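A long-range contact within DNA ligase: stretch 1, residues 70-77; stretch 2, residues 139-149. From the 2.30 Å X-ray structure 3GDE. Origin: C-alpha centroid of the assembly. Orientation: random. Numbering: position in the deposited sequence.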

ATOM      1  N   TYR A  70      -6.552  21.655   9.819  1.00 30.34           N
ATOM      2  CA  TYR A  70      -7.570  22.620  10.226  1.00 30.58           C
ATOM      3  C   TYR A  70      -7.023  23.724  11.140  1.00 30.65           C
ATOM      4  O   TYR A  70      -7.238  24.906  10.880  1.00 30.79           O
ATOM      5  CB  TYR A  70      -8.756  21.919  10.896  1.00 30.41           C
ATOM      6  CG  TYR A  70      -9.751  21.320   9.925  1.00 30.02           C
ATOM      7  CD1 TYR A  70     -10.067  19.960   9.970  1.00 29.65           C
ATOM      8  CD2 TYR A  70     -10.371  22.109   8.961  1.00 28.94           C
ATOM      9  CE1 TYR A  70     -10.976  19.402   9.077  1.00 29.23           C
ATOM     10  CE2 TYR A  70     -11.276  21.567   8.067  1.00 29.69           C
ATOM     11  CZ  TYR A  70     -11.579  20.214   8.136  1.00 29.86           C
ATOM     12  OH  TYR A  70     -12.482  19.687   7.253  1.00 30.77           O
ATOM     13  N   GLU A  71      -6.322  23.332  12.195  1.00 30.88           N
ATOM     14  CA  GLU A  71      -5.724  24.280  13.131  1.00 31.97           C
ATOM     15  C   GLU A  71      -4.722  25.229  12.461  1.00 31.74           C
ATOM     16  O   GLU A  71      -4.716  26.429  12.762  1.00 32.19           O
ATOM     17  CB  GLU A  71      -5.045  23.549  14.288  1.00 32.53           C
ATOM     18  CG  GLU A  71      -5.900  22.485  14.979  1.00 36.44           C
ATOM     19  CD  GLU A  71      -6.801  23.049  16.067  1.00 41.47           C
ATOM     20  OE1 GLU A  71      -7.812  23.713  15.740  1.00 44.83           O
ATOM     21  OE2 GLU A  71      -6.510  22.804  17.257  1.00 43.88           O
ATOM     22  N   ALA A  72      -3.888  24.701  11.561  1.00 31.10           N
ATOM     23  CA  ALA A  72      -2.921  25.523  10.827  1.00 30.98           C
ATOM     24  C   ALA A  72      -3.631  26.520   9.921  1.00 31.04           C
ATOM     25  O   ALA A  72      -3.253  27.687   9.854  1.00 31.48           O
ATOM     26  CB  ALA A  72      -1.955  24.655  10.023  1.00 30.44           C
ATOM     27  N   LEU A  73      -4.664  26.056   9.234  1.00 31.21           N
ATOM     28  CA  LEU A  73      -5.473  26.904   8.368  1.00 31.51           C
ATOM     29  C   LEU A  73      -6.227  27.980   9.160  1.00 32.42           C
ATOM     30  O   LEU A  73      -6.373  29.108   8.690  1.00 32.65           O
ATOM     31  CB  LEU A  73      -6.421  26.050   7.505  1.00 30.97           C
ATOM     32  CG  LEU A  73      -5.759  25.263   6.357  1.00 29.31           C
ATOM     33  CD1 LEU A  73      -6.688  24.218   5.745  1.00 28.30           C
ATOM     34  CD2 LEU A  73      -5.227  26.185   5.270  1.00 28.31           C
ATOM     35  N   GLU A  74      -6.691  27.621  10.357  1.00 33.44           N
ATOM     36  CA  GLU A  74      -7.243  28.561  11.327  1.00 34.40           C
ATOM     37  C   GLU A  74      -6.231  29.664  11.635  1.00 34.32           C
ATOM     38  O   GLU A  74      -6.556  30.857  11.578  1.00 34.25           O
ATOM     39  CB  GLU A  74      -7.501  27.841  12.642  1.00 35.08           C
ATOM     40  CG  GLU A  74      -8.853  27.239  12.871  1.00 38.36           C
ATOM     41  CD  GLU A  74      -9.227  27.350  14.343  1.00 42.05           C
ATOM     42  OE1 GLU A  74      -9.669  28.441  14.750  1.00 42.84           O
ATOM     43  OE2 GLU A  74      -9.039  26.366  15.099  1.00 45.49           O
ATOM     44  N   ASN A  75      -5.014  29.252  11.999  1.00 33.81           N
ATOM     45  CA  ASN A  75      -3.956  30.190  12.369  1.00 33.92           C
ATOM     46  C   ASN A  75      -3.655  31.214  11.290  1.00 33.79           C
ATOM     47  O   ASN A  75      -3.551  32.400  11.585  1.00 33.87           O
ATOM     48  CB  ASN A  75      -2.658  29.467  12.736  1.00 33.76           C
ATOM     49  CG  ASN A  75      -2.749  28.707  14.042  1.00 33.86           C
ATOM     50  OD1 ASN A  75      -1.992  27.757  14.270  1.00 34.47           O
ATOM     51  ND2 ASN A  75      -3.674  29.108  14.905  1.00 33.93           N
ATOM     52  N   VAL A  76      -3.534  30.757  10.043  1.00 33.50           N
ATOM     53  CA  VAL A  76      -3.089  31.628   8.961  1.00 33.48           C
ATOM     54  C   VAL A  76      -4.190  32.539   8.424  1.00 33.99           C
ATOM     55  O   VAL A  76      -3.920  33.684   8.053  1.00 34.03           O
ATOM     56  CB  VAL A  76      -2.394  30.843   7.802  1.00 33.57           C
ATOM     57  CG1 VAL A  76      -1.141  30.159   8.308  1.00 32.99           C
ATOM     58  CG2 VAL A  76      -3.334  29.811   7.158  1.00 32.95           C
ATOM     59  N   SER A  77      -5.426  32.037   8.401  1.00 34.25           N
ATOM     60  CA  SER A  77      -6.539  32.736   7.755  1.00 34.39           C
ATOM     61  C   SER A  77      -7.371  33.552   8.730  1.00 35.35           C
ATOM     62  O   SER A  77      -8.095  34.471   8.325  1.00 35.84           O
ATOM     63  CB  SER A  77      -7.449  31.739   7.046  1.00 33.88           C
ATOM     64  OG  SER A  77      -8.102  30.902   7.987  1.00 32.38           O
ATOM     65  N   LYS A 139       4.054  20.638  15.251  1.00 29.42           N
ATOM     66  CA  LYS A 139       3.640  20.264  13.898  1.00 28.21           C
ATOM     67  C   LYS A 139       2.683  21.289  13.307  1.00 27.08           C
ATOM     68  O   LYS A 139       2.836  21.696  12.166  1.00 27.17           O
ATOM     69  CB  LYS A 139       2.987  18.886  13.883  1.00 28.37           C
ATOM     70  CG  LYS A 139       3.958  17.754  14.050  1.00 28.40           C
ATOM     71  CD  LYS A 139       3.254  16.454  13.793  1.00 29.33           C
ATOM     72  CE  LYS A 139       3.915  15.323  14.525  1.00 30.31           C
ATOM     73  NZ  LYS A 139       3.252  14.055  14.147  1.00 31.09           N
ATOM     74  N   ILE A 140       1.706  21.712  14.093  1.00 26.13           N
ATOM     75  CA  ILE A 140       0.778  22.751  13.666  1.00 25.37           C
ATOM     76  C   ILE A 140       1.536  24.063  13.380  1.00 25.22           C
ATOM     77  O   ILE A 140       1.273  24.723  12.383  1.00 24.64           O
ATOM     78  CB  ILE A 140      -0.372  22.945  14.698  1.00 25.49           C
ATOM     79  CG1 ILE A 140      -1.247  21.678  14.749  1.00 25.26           C
ATOM     80  CG2 ILE A 140      -1.213  24.184  14.367  1.00 24.20           C
ATOM     81  CD1 ILE A 140      -2.121  21.529  16.028  1.00 25.29           C
ATOM     82  N   MET A 141       2.495  24.416  14.235  1.00 25.21           N
ATOM     83  CA  MET A 141       3.279  25.631  14.021  1.00 25.43           C
ATOM     84  C   MET A 141       4.133  25.572  12.755  1.00 24.54           C
ATOM     85  O   MET A 141       4.245  26.561  12.040  1.00 24.95           O
ATOM     86  CB  MET A 141       4.126  25.962  15.262  1.00 26.43           C
ATOM     87  CG  MET A 141       3.289  26.368  16.488  1.00 29.24           C
ATOM     88  SD  MET A 141       1.906  27.451  16.044  1.00 36.96           S
ATOM     89  CE  MET A 141       2.823  28.911  15.544  1.00 35.28           C
ATOM     90  N   LEU A 142       4.708  24.405  12.469  1.00 23.60           N
ATOM     91  CA  LEU A 142       5.482  24.187  11.241  1.00 22.58           C
ATOM     92  C   LEU A 142       4.632  24.248   9.978  1.00 22.53           C
ATOM     93  O   LEU A 142       5.018  24.873   8.996  1.00 22.35           O
ATOM     94  CB  LEU A 142       6.255  22.869  11.305  1.00 21.73           C
ATOM     95  CG  LEU A 142       7.462  22.853  12.250  1.00 21.31           C
ATOM     96  CD1 LEU A 142       7.958  21.425  12.464  1.00 18.48           C
ATOM     97  CD2 LEU A 142       8.584  23.776  11.736  1.00 17.88           C
ATOM     98  N   LEU A 143       3.474  23.598  10.009  1.00 22.71           N
ATOM     99  CA  LEU A 143       2.500  23.697   8.922  1.00 22.94           C
ATOM    100  C   LEU A 143       1.989  25.128   8.721  1.00 23.17           C
ATOM    101  O   LEU A 143       1.830  25.565   7.585  1.00 23.51           O
ATOM    102  CB  LEU A 143       1.311  22.768   9.190  1.00 22.76           C
ATOM    103  CG  LEU A 143       1.535  21.258   9.198  1.00 23.03           C
ATOM    104  CD1 LEU A 143       0.324  20.565   9.829  1.00 23.53           C
ATOM    105  CD2 LEU A 143       1.831  20.715   7.779  1.00 21.47           C
ATOM    106  N   THR A 144       1.703  25.822   9.828  1.00 23.21           N
ATOM    107  CA  THR A 144       1.297  27.238   9.853  1.00 23.61           C
ATOM    108  C   THR A 144       2.336  28.164   9.211  1.00 24.12           C
ATOM    109  O   THR A 144       1.982  29.109   8.502  1.00 24.05           O
ATOM    110  CB  THR A 144       1.040  27.710  11.311  1.00 24.11           C
ATOM    111  OG1 THR A 144      -0.068  26.993  11.859  1.00 23.67           O
ATOM    112  CG2 THR A 144       0.752  29.227  11.397  1.00 24.60           C
ATOM    113  N   GLY A 145       3.614  27.889   9.465  1.00 24.20           N
ATOM    114  CA  GLY A 145       4.690  28.637   8.855  1.00 25.05           C
ATOM    115  C   GLY A 145       4.745  28.426   7.358  1.00 25.98           C
ATOM    116  O   GLY A 145       5.069  29.353   6.609  1.00 26.19           O
ATOM    117  N   LEU A 146       4.420  27.209   6.923  1.00 26.20           N
ATOM    118  CA  LEU A 146       4.452  26.849   5.514  1.00 26.78           C
ATOM    119  C   LEU A 146       3.279  27.496   4.757  1.00 26.76           C
ATOM    120  O   LEU A 146       3.460  28.056   3.667  1.00 26.42           O
ATOM    121  CB  LEU A 146       4.417  25.324   5.383  1.00 27.15           C
ATOM    122  CG  LEU A 146       5.299  24.603   4.365  1.00 28.54           C
ATOM    123  CD1 LEU A 146       6.789  24.982   4.509  1.00 30.22           C
ATOM    124  CD2 LEU A 146       5.107  23.094   4.511  1.00 27.86           C
ATOM    125  N   TYR A 147       2.087  27.437   5.347  1.00 26.70           N
ATOM    126  CA  TYR A 147       0.901  28.073   4.761  1.00 27.03           C
ATOM    127  C   TYR A 147       1.013  29.596   4.703  1.00 26.65           C
ATOM    128  O   TYR A 147       0.440  30.221   3.817  1.00 26.76           O
ATOM    129  CB  TYR A 147      -0.368  27.698   5.538  1.00 27.58           C
ATOM    130  CG  TYR A 147      -0.953  26.347   5.219  1.00 27.97           C
ATOM    131  CD1 TYR A 147      -1.193  25.422   6.231  1.00 29.86           C
ATOM    132  CD2 TYR A 147      -1.291  25.993   3.905  1.00 29.35           C
ATOM    133  CE1 TYR A 147      -1.756  24.158   5.949  1.00 29.82           C
ATOM    134  CE2 TYR A 147      -1.843  24.742   3.607  1.00 27.70           C
ATOM    135  CZ  TYR A 147      -2.075  23.836   4.636  1.00 29.62           C
ATOM    136  OH  TYR A 147      -2.628  22.602   4.363  1.00 30.71           O
ATOM    137  N   GLY A 148       1.730  30.187   5.659  1.00 26.60           N
ATOM    138  CA  GLY A 148       2.011  31.624   5.649  1.00 26.23           C
ATOM    139  C   GLY A 148       2.910  32.086   4.508  1.00 26.09           C
ATOM    140  O   GLY A 148       2.867  33.248   4.122  1.00 26.34           O
ATOM    141  N   LEU A 149       3.715  31.180   3.965  1.00 25.97           N
ATOM    142  CA  LEU A 149       4.659  31.503   2.880  1.00 26.21           C
ATOM    143  C   LEU A 149       4.206  31.039   1.489  1.00 26.51           C
ATOM    144  O   LEU A 149       4.789  31.442   0.475  1.00 27.49           O
ATOM    145  CB  LEU A 149       6.028  30.894   3.185  1.00 25.90           C
ATOM    146  CG  LEU A 149       7.144  31.598   3.963  1.00 26.08           C
ATOM    147  CD1 LEU A 149       6.760  32.911   4.606  1.00 26.04           C
ATOM    148  CD2 LEU A 149       7.699  30.629   4.991  1.00 28.66           C
TER

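The two helices pack with their axes 8.5 Å apart at closest approach, their N-to-C directions diverging by 48°, and Ala 72 lies at the centre of the contact. Its small side chain fits as a knob into a hole formed by Ile 140, Leu 143, Thr 144 and Tyr 147. Ala 72 CB lies 3.9 Å from both Leu 143 CB and Tyr 147 CD1, and 4.4 Å from Ile 140 CG2. The methyl group reaches little beyond its own backbone, and the chains lie close here, with Ala 72 CA 4.7 Å from Thr 144 CA.

Tyr 147 carries the packing further along the interface. Ala 72 meets the edge of its ring, near the ring plane, whereas Leu 73 covers one face. The CA-to-CB bond of Leu 73 points sideways, but the end of the side chain comes nearer, placing CD2 3.9 Å from the centroid of the Tyr 147 ring and only 6° off the ring normal, a well-centred CH-pi contact. One turn on from Ala 72, Val 76 CG1 packs 3.8 Å from Tyr 147 CB and also approaches the backbone, 3.3 Å from Thr 144 O. That carbonyl oxygen accepts the helical hydrogen bond from Gly 148 N.

Toward the other end, Glu 71 contributes its aliphatic portion, with CB 3.9 Å from Ile 140 CG2, while its carboxylate leads away from the partner helix. The polar edge is formed by Asn 75 and Thr 144. Asn 75 OD1 approaches Thr 144 OG1 to 3.2 Å, yet no hydrogen bond joins them: the threonine hydroxyl donates within its own helix, from Thr 144 OG1 to Ile 140 O at 2.7 Å. With no hydrogen bond crossing between the stretches, the contact rests chiefly on apolar packing.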